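Local coordinates for protein DNA polymerase sliding clamp (Archaeoglobus fulgidus, PDB 1RWZ) that probably acts as a ring-shaped sliding clamp that encircles DNA and tethers the polymerase and other replication proteins to it, at residues R155-E159 against G160-E164; A38-A42 against N43-V47; D54-E57 against V58-I61. All blocks are in the same frame, centred on the assembly; numbering follows the deposited sequence.

Interaction 1 of 3, residues R155-E159 against G160-E164; sequences RSDKE and GFRIE
Arg155 and Arg162 face each other across a tight antiparallel hairpin as a hydrogen-bonded pair. Arg155 N donates to Arg162 O at 2.9 Å, and Arg162 N returns a straighter bond to Arg155 O at 2.8 Å. Both side chains leave the same face of the sheet and run side by side. With CG anti to the backbone N (chi1 174°) and the chain extended as far as NE, Arg155 brings one face of its guanidinium up against Arg162 NH1, which sits over its centre, 3.2 Å from the plane; NE of Arg155 and NH1 of Arg162 are 3.3 Å apart. The two guanidinium planes are inclined by 51°, so this is not a flat stack. Both groups converge on Asp157 OD2, which lies 3.6 Å from Arg162 NH1 and somewhat farther from Arg155 NE. Glu159 OE1 approaches NH2 of Arg162 in the plane of that guanidinium, and Glu164 OE2 approaches NH1 of Arg155; these carboxylates would balance the paired positive charge. All these salt bridges are long, forming a loose network.

The chain reverses through a type I beta turn from Asp157 to Gly160, the two-residue loop of a beta hairpin in the C-terminal PCNA domain. Gly160 N donates to Asp157 O, while Asp157 OD1 accepts from Glu159 N at 2.6 Å in an Asx turn. Gly160, the third residue largely buried here, has a phi of 125°, where a CB would run into Glu159 O. Its own carbonyl oxygen takes Asp157 N at 3.2 Å and a water hydrogen at 2.9 Å. On the other face of the sheet, Phe161 turns its ring edge to Ser156 CB, and Ser156 OG is bonded to Gly187 O.

Interaction 2 of 3, residues A38-A42 against N43-V47; sequences AVDPA and NVAMV
Paired backbone bonds join Ala38 to Val47: Ala38 N donates to Val47 O, and Val47 N donates to Ala38 O at 2.8 Å. Closer to the loop, Asp40 N reaches Ala45 O at 3.0 Å with 165° at the hydrogen. A type I turn from Asp40 to Asn43 is closed by Asn43 N on Asp40 O.

Among side-chain bonds, those of Asp40 span the loop. With CG set between its backbone N and carbonyl carbon (chi1 76°), the carboxylate turns back into the loop, toward the backbone N atoms of Val44 and Ala45, and OD2 accepts both hydrogens. Val44 N uses the syn lone pair of OD2 at 2.8 Å, whereas Ala45 N comes from above the carboxylate plane at 3.1 Å and nearly straight (173°). The other oxygen, OD1, is bound by Tyr197 OH, and Asn43 OD1 by Arg117.

Apolar contacts add to both ladder and loop. Val39 and Met46 form a non-hydrogen-bonded pair; the bend at chi3 of Met46 folds CE back onto Val39 CG2, a tight 3.3 Å. In the loop, Ala42 CB meets Val44 CG2 at 3.7 Å.

This beta hairpin connects strands 33-39 and 45-52. Tyr197 and Phe201 of helix 195-201 lie against Ala45, Pro120 touches Val39 and Met46, and strand 232-238 continues the sheet beyond Val47.

Interaction 3 of 3, residues D54-E57 against V58-I61; sequences DSFE and VYNI
Phe56 and Tyr59 meet where the chain leaves a loop and enters strand 58-61. Asp54 and Ser55 form the end of a short 3-10 segment; Phe56 is then extended, and Glu57 takes a helix-like conformation (phi -79°, psi -39°) before Val58 returns to the extended form. Glu57 and Val58 together face Ile5 of strand 2-7, a classic beta bulge with the helix-like Glu57 in its first position, and both form backbone hydrogen bonds with Ile5. No hydrogen bond is formed between 54-57 and 58-61, so apart from the covalent chain the contact rests largely on side chains.

The rings of Phe56 and Tyr59 come together on the same side of the chain. Tyr59 CD1 lies over one face of the Phe56 ring, displaced toward the rim and 3.5 Å from Phe56 CD2. Next along the same ring side, Tyr59 CE1 approaches Phe56 CE2 at 3.8 Å. The centroids are 4.9 Å apart and the planes inclined by 47°, which is neither a parallel stack nor a T-shaped pair. Phe56 CB also lies 3.5 Å from Val58 O.

Val4 of strand 2-7 touches both side chains, and Met6 adds to the Phe56 side, packing the pair over strand 2-7, the neighbour of outermost strand 58-61 in the N-terminal domain. The contact is therefore apolar, built from ring carbons, while the polar end of Tyr59 is satisfied elsewhere: its OH is hydrogen-bonded to Leu30 O, which probably helps fix the tilt at which its ring meets Phe56.

From the N terminus, interaction 2 comes first, closing the loop between strands 33-39 and 45-52 in the long sheet that also holds strand 232-238. Strand 45-52 then leads through the following loop to interaction 3, where the bulge starts strand 58-61, the outermost strand, within this chain, of a separate sheet, paired with strand 2-7. Both lie in the N-terminal domain, their nearest atoms about 15 Å apart. Interaction 1 follows much later, closing the hairpin 151-157/160-166 in a sheet of the C-terminal domain. The three lie in series, neither nesting nor crossing. Interactions 1 and 3 fall on opposite sides of the chain's centre, with centres about 39 Å apart.

Interaction 1 of 3, residues R155-E159 against G160-E164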
loop_
_atom_site.group_PDB
_atom_site.type_symbol
_atom_site.label_atom_id
_atom_site.label_comp_id
_atom_site.label_asym_id
_atom_site.label_seq_id
_atom_site.Cartn_x
_atom_site.Cartn_y
_atom_site.Cartn_z
ATOM N N ARG A 155 0.508 21.992 -26.422
ATOM C CA ARG A 155 0.825 23.162 -27.222
ATOM C C ARG A 155 2.314 23.463 -27.184
ATOM O O ARG A 155 2.936 23.438 -26.125
ATOM C CB ARG A 155 0.021 24.349 -26.688
ATOM C CG ARG A 155 0.320 25.689 -27.312
ATOM C CD ARG A 155 -0.504 26.758 -26.604
ATOM N NE ARG A 155 -0.078 28.113 -26.941
ATOM C CZ ARG A 155 -0.570 29.208 -26.368
ATOM N NH1 ARG A 155 -1.503 29.105 -25.431
ATOM N NH2 ARG A 155 -0.128 30.405 -26.731
ATOM N N SER A 156 2.880 23.732 -28.354
ATOM C CA SER A 156 4.297 24.051 -28.466
ATOM C C SER A 156 4.502 25.257 -29.374
ATOM O O SER A 156 3.774 25.454 -30.343
ATOM C CB SER A 156 5.063 22.849 -29.039
ATOM O OG SER A 156 6.455 23.103 -29.125
ATOM N N ASP A 157 5.485 26.078 -29.027
ATOM C CA ASP A 157 5.853 27.235 -29.828
ATOM C C ASP A 157 7.214 27.687 -29.330
ATOM O O ASP A 157 7.830 27.005 -28.512
ATOM C CB ASP A 157 4.824 28.373 -29.725
ATOM C CG ASP A 157 4.637 28.884 -28.313
ATOM O OD1 ASP A 157 5.602 28.865 -27.523
ATOM O OD2 ASP A 157 3.515 29.327 -28.000
ATOM N N LYS A 158 7.696 28.823 -29.814
ATOM C CA LYS A 158 9.005 29.291 -29.384
ATOM C C LYS A 158 9.103 29.550 -27.877
ATOM O O LYS A 158 10.191 29.494 -27.307
ATOM C CB LYS A 158 9.390 30.544 -30.176
ATOM C CG LYS A 158 9.513 30.273 -31.671
ATOM C CD LYS A 158 9.965 31.497 -32.455
ATOM C CE LYS A 158 10.121 31.157 -33.935
ATOM N NZ LYS A 158 10.616 32.313 -34.741
ATOM N N GLU A 159 7.972 29.809 -27.226
ATOM C CA GLU A 159 7.970 30.078 -25.786
ATOM C C GLU A 159 7.965 28.834 -24.896
ATOM O O GLU A 159 7.934 28.949 -23.667
ATOM C CB GLU A 159 6.776 30.959 -25.407
ATOM C CG GLU A 159 6.883 32.404 -25.857
ATOM C CD GLU A 159 5.733 33.250 -25.342
ATOM O OE1 GLU A 159 5.529 33.288 -24.108
ATOM O OE2 GLU A 159 5.035 33.881 -26.167
ATOM N N GLY A 160 7.981 27.650 -25.498
ATOM C CA GLY A 160 7.991 26.445 -24.688
ATOM C C GLY A 160 6.892 25.436 -24.961
ATOM O O GLY A 160 6.220 25.485 -25.992
ATOM N N PHE A 161 6.711 24.523 -24.012
ATOM C CA PHE A 161 5.720 23.458 -24.113
ATOM C C PHE A 161 4.685 23.547 -23.000
ATOM O O PHE A 161 5.031 23.680 -21.824
ATOM C CB PHE A 161 6.434 22.105 -24.052
ATOM C CG PHE A 161 5.512 20.923 -24.079
ATOM C CD1 PHE A 161 4.644 20.719 -25.151
ATOM C CD2 PHE A 161 5.525 20.000 -23.040
ATOM C CE1 PHE A 161 3.806 19.611 -25.183
ATOM C CE2 PHE A 161 4.692 18.889 -23.063
ATOM C CZ PHE A 161 3.828 18.693 -24.139
ATOM N N ARG A 162 3.411 23.467 -23.373
ATOM C CA ARG A 162 2.338 23.540 -22.391
ATOM C C ARG A 162 1.351 22.394 -22.537
ATOM O O ARG A 162 1.135 21.882 -23.633
ATOM C CB ARG A 162 1.562 24.855 -22.529
ATOM C CG ARG A 162 2.396 26.115 -22.440
ATOM C CD ARG A 162 1.499 27.335 -22.261
ATOM N NE ARG A 162 2.243 28.590 -22.355
ATOM C CZ ARG A 162 2.578 29.175 -23.501
ATOM N NH1 ARG A 162 2.232 28.622 -24.657
ATOM N NH2 ARG A 162 3.266 30.310 -23.493
ATOM N N ILE A 163 0.776 21.991 -21.409
ATOM C CA ILE A 163 -0.250 20.956 -21.359
ATOM C C ILE A 163 -1.365 21.664 -20.595
ATOM O O ILE A 163 -1.172 22.071 -19.447
ATOM C CB ILE A 163 0.204 19.708 -20.574
ATOM C CG1 ILE A 163 1.320 18.984 -21.338
ATOM C CG2 ILE A 163 -0.983 18.757 -20.379
ATOM C CD1 ILE A 163 1.875 17.772 -20.607
ATOM N N GLU A 164 -2.520 21.830 -21.233
ATOM C CA GLU A 164 -3.625 22.543 -20.603
ATOM C C GLU A 164 -4.908 21.733 -20.512
ATOM O O GLU A 164 -5.243 20.971 -21.419
ATOM C CB GLU A 164 -3.913 23.831 -21.380
ATOM C CG GLU A 164 -2.663 24.548 -21.866
ATOM C CD GLU A 164 -2.969 25.794 -22.678
ATOM O OE1 GLU A 164 -3.905 25.757 -23.509
ATOM O OE2 GLU A 164 -2.261 26.806 -22.498
HETATM O O HOH W 1 3.609 26.657 -25.479
#

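Interaction 2 of 3, residues A38-A42 against N43-V47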
loop_
_atom_site.group_PDB
_atom_site.type_symbol
_atom_site.label_atom_id
_atom_site.label_comp_id
_atom_site.label_asym_id
_atom_site.label_seq_id
_atom_site.Cartn_x
_atom_site.Cartn_y
_atom_site.Cartn_z
ATOM N N ALA A 38 1.735 -3.010 -31.747
ATOM C CA ALA A 38 0.326 -3.378 -31.675
ATOM C C ALA A 38 -0.577 -2.162 -31.505
ATOM O O ALA A 38 -0.170 -1.142 -30.954
ATOM C CB ALA A 38 0.101 -4.349 -30.516
ATOM N N VAL A 39 -1.811 -2.284 -31.983
ATOM C CA VAL A 39 -2.797 -1.216 -31.874
ATOM C C VAL A 39 -3.922 -1.740 -30.990
ATOM O O VAL A 39 -4.238 -2.929 -31.038
ATOM C CB VAL A 39 -3.371 -0.847 -33.256
ATOM C CG1 VAL A 39 -4.343 0.307 -33.124
ATOM C CG2 VAL A 39 -2.242 -0.490 -34.196
ATOM N N ASP A 40 -4.525 -0.874 -30.183
ATOM C CA ASP A 40 -5.592 -1.330 -29.302
ATOM C C ASP A 40 -6.882 -1.610 -30.069
ATOM O O ASP A 40 -7.001 -1.260 -31.244
ATOM C CB ASP A 40 -5.836 -0.333 -28.159
ATOM C CG ASP A 40 -6.601 0.904 -28.591
ATOM O OD1 ASP A 40 -7.296 1.473 -27.726
ATOM O OD2 ASP A 40 -6.501 1.313 -29.766
ATOM N N PRO A 41 -7.852 -2.277 -29.417
ATOM C CA PRO A 41 -9.140 -2.617 -30.034
ATOM C C PRO A 41 -9.872 -1.428 -30.652
ATOM O O PRO A 41 -10.444 -1.541 -31.737
ATOM C CB PRO A 41 -9.920 -3.238 -28.879
ATOM C CG PRO A 41 -8.842 -3.911 -28.080
ATOM C CD PRO A 41 -7.760 -2.849 -28.060
ATOM N N ALA A 42 -9.851 -0.291 -29.965
ATOM C CA ALA A 42 -10.528 0.905 -30.455
ATOM C C ALA A 42 -9.760 1.645 -31.552
ATOM O O ALA A 42 -10.273 2.608 -32.129
ATOM C CB ALA A 42 -10.807 1.846 -29.293
ATOM N N ASN A 43 -8.538 1.200 -31.840
ATOM C CA ASN A 43 -7.705 1.836 -32.861
ATOM C C ASN A 43 -7.464 3.308 -32.544
ATOM O O ASN A 43 -7.441 4.162 -33.434
ATOM C CB ASN A 43 -8.355 1.701 -34.237
ATOM C CG ASN A 43 -8.131 0.338 -34.851
ATOM O OD1 ASN A 43 -7.129 0.106 -35.529
ATOM N ND2 ASN A 43 -9.054 -0.581 -34.599
ATOM N N VAL A 44 -7.276 3.594 -31.262
ATOM C CA VAL A 44 -7.034 4.952 -30.804
ATOM C C VAL A 44 -5.566 5.120 -30.422
ATOM O O VAL A 44 -5.022 6.221 -30.481
ATOM C CB VAL A 44 -7.920 5.273 -29.581
ATOM C CG1 VAL A 44 -7.608 6.658 -29.052
ATOM C CG2 VAL A 44 -9.398 5.176 -29.972
ATOM N N ALA A 45 -4.926 4.018 -30.047
ATOM C CA ALA A 45 -3.523 4.058 -29.644
ATOM C C ALA A 45 -2.723 2.876 -30.172
ATOM O O ALA A 45 -3.264 1.790 -30.392
ATOM C CB ALA A 45 -3.435 4.105 -28.124
ATOM N N MET A 46 -1.428 3.100 -30.371
ATOM C CA MET A 46 -0.521 2.072 -30.853
ATOM C C MET A 46 0.705 2.075 -29.943
ATOM O O MET A 46 1.033 3.098 -29.343
ATOM C CB MET A 46 -0.091 2.381 -32.293
ATOM C CG MET A 46 0.871 1.367 -32.918
ATOM S SD MET A 46 1.493 1.867 -34.559
ATOM C CE MET A 46 0.203 1.273 -35.629
ATOM N N VAL A 47 1.360 0.927 -29.829
ATOM C CA VAL A 47 2.574 0.824 -29.024
ATOM C C VAL A 47 3.644 0.155 -29.879
ATOM O O VAL A 47 3.368 -0.791 -30.618
ATOM C CB VAL A 47 2.341 0.009 -27.719
ATOM C CG1 VAL A 47 1.938 -1.423 -28.044
ATOM C CG2 VAL A 47 3.613 0.041 -26.855
#

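Interaction 3 of 3, residues D54-E57 against V58-I61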
loop_
_atom_site.group_PDB
_atom_site.type_symbol
_atom_site.label_atom_id
_atom_site.label_comp_id
_atom_site.label_asym_id
_atom_site.label_seq_id
_atom_site.Cartn_x
_atom_site.Cartn_y
_atom_site.Cartn_z
ATOM N N ASP A 54 21.978 -5.100 -27.440
ATOM C CA ASP A 54 22.919 -4.736 -26.388
ATOM C C ASP A 54 22.274 -4.422 -25.039
ATOM O O ASP A 54 22.976 -4.231 -24.049
ATOM C CB ASP A 54 23.807 -3.573 -26.846
ATOM C CG ASP A 54 24.737 -3.971 -27.982
ATOM O OD1 ASP A 54 25.320 -5.077 -27.910
ATOM O OD2 ASP A 54 24.893 -3.187 -28.944
ATOM N N SER A 55 20.942 -4.379 -24.992
ATOM C CA SER A 55 20.246 -4.122 -23.736
ATOM C C SER A 55 20.040 -5.429 -22.975
ATOM O O SER A 55 19.672 -5.424 -21.804
ATOM C CB SER A 55 18.895 -3.447 -23.989
ATOM O OG SER A 55 19.094 -2.103 -24.407
ATOM N N PHE A 56 20.281 -6.542 -23.660
ATOM C CA PHE A 56 20.163 -7.877 -23.068
ATOM C C PHE A 56 21.506 -8.275 -22.453
ATOM O O PHE A 56 22.550 -7.778 -22.872
ATOM C CB PHE A 56 19.827 -8.907 -24.149
ATOM C CG PHE A 56 18.416 -8.835 -24.652
ATOM C CD1 PHE A 56 17.428 -9.651 -24.105
ATOM C CD2 PHE A 56 18.075 -7.965 -25.681
ATOM C CE1 PHE A 56 16.115 -9.600 -24.582
ATOM C CE2 PHE A 56 16.772 -7.904 -26.165
ATOM C CZ PHE A 56 15.789 -8.723 -25.616
ATOM N N GLU A 57 21.484 -9.174 -21.472
ATOM C CA GLU A 57 22.728 -9.645 -20.868
ATOM C C GLU A 57 23.294 -10.667 -21.850
ATOM O O GLU A 57 24.507 -10.749 -22.061
ATOM C CB GLU A 57 22.463 -10.315 -19.516
ATOM C CG GLU A 57 21.631 -9.474 -18.552
ATOM C CD GLU A 57 22.148 -8.054 -18.407
ATOM O OE1 GLU A 57 23.380 -7.872 -18.293
ATOM O OE2 GLU A 57 21.321 -7.118 -18.396
ATOM N N VAL A 58 22.391 -11.451 -22.436
ATOM C CA VAL A 58 22.734 -12.461 -23.437
ATOM C C VAL A 58 21.658 -12.406 -24.520
ATOM O O VAL A 58 20.469 -12.335 -24.216
ATOM C CB VAL A 58 22.742 -13.896 -22.848
ATOM C CG1 VAL A 58 22.967 -14.907 -23.966
ATOM C CG2 VAL A 58 23.839 -14.034 -21.792
ATOM N N TYR A 59 22.073 -12.432 -25.782
ATOM C CA TYR A 59 21.121 -12.399 -26.889
ATOM C C TYR A 59 21.632 -13.342 -27.972
ATOM O O TYR A 59 22.432 -12.950 -28.825
ATOM C CB TYR A 59 20.986 -10.974 -27.449
ATOM C CG TYR A 59 19.832 -10.801 -28.414
ATOM C CD1 TYR A 59 18.524 -10.647 -27.948
ATOM C CD2 TYR A 59 20.038 -10.832 -29.795
ATOM C CE1 TYR A 59 17.452 -10.528 -28.835
ATOM C CE2 TYR A 59 18.973 -10.718 -30.688
ATOM C CZ TYR A 59 17.684 -10.567 -30.200
ATOM O OH TYR A 59 16.623 -10.463 -31.076
ATOM N N ASN A 60 21.173 -14.592 -27.926
ATOM C CA ASN A 60 21.595 -15.597 -28.894
ATOM C C ASN A 60 20.442 -16.152 -29.704
ATOM O O ASN A 60 19.605 -16.881 -29.176
ATOM C CB ASN A 60 22.286 -16.769 -28.194
ATOM C CG ASN A 60 23.532 -16.355 -27.451
ATOM O OD1 ASN A 60 24.319 -15.548 -27.940
ATOM N ND2 ASN A 60 23.733 -16.924 -26.268
ATOM N N ILE A 61 20.397 -15.807 -30.985
ATOM C CA ILE A 61 19.355 -16.314 -31.864
ATOM C C ILE A 61 20.008 -16.925 -33.096
ATOM O O ILE A 61 21.082 -16.493 -33.517
ATOM C CB ILE A 61 18.386 -15.202 -32.333
ATOM C CG1 ILE A 61 19.128 -14.186 -33.203
ATOM C CG2 ILE A 61 17.753 -14.518 -31.133
ATOM C CD1 ILE A 61 18.211 -13.212 -33.907
#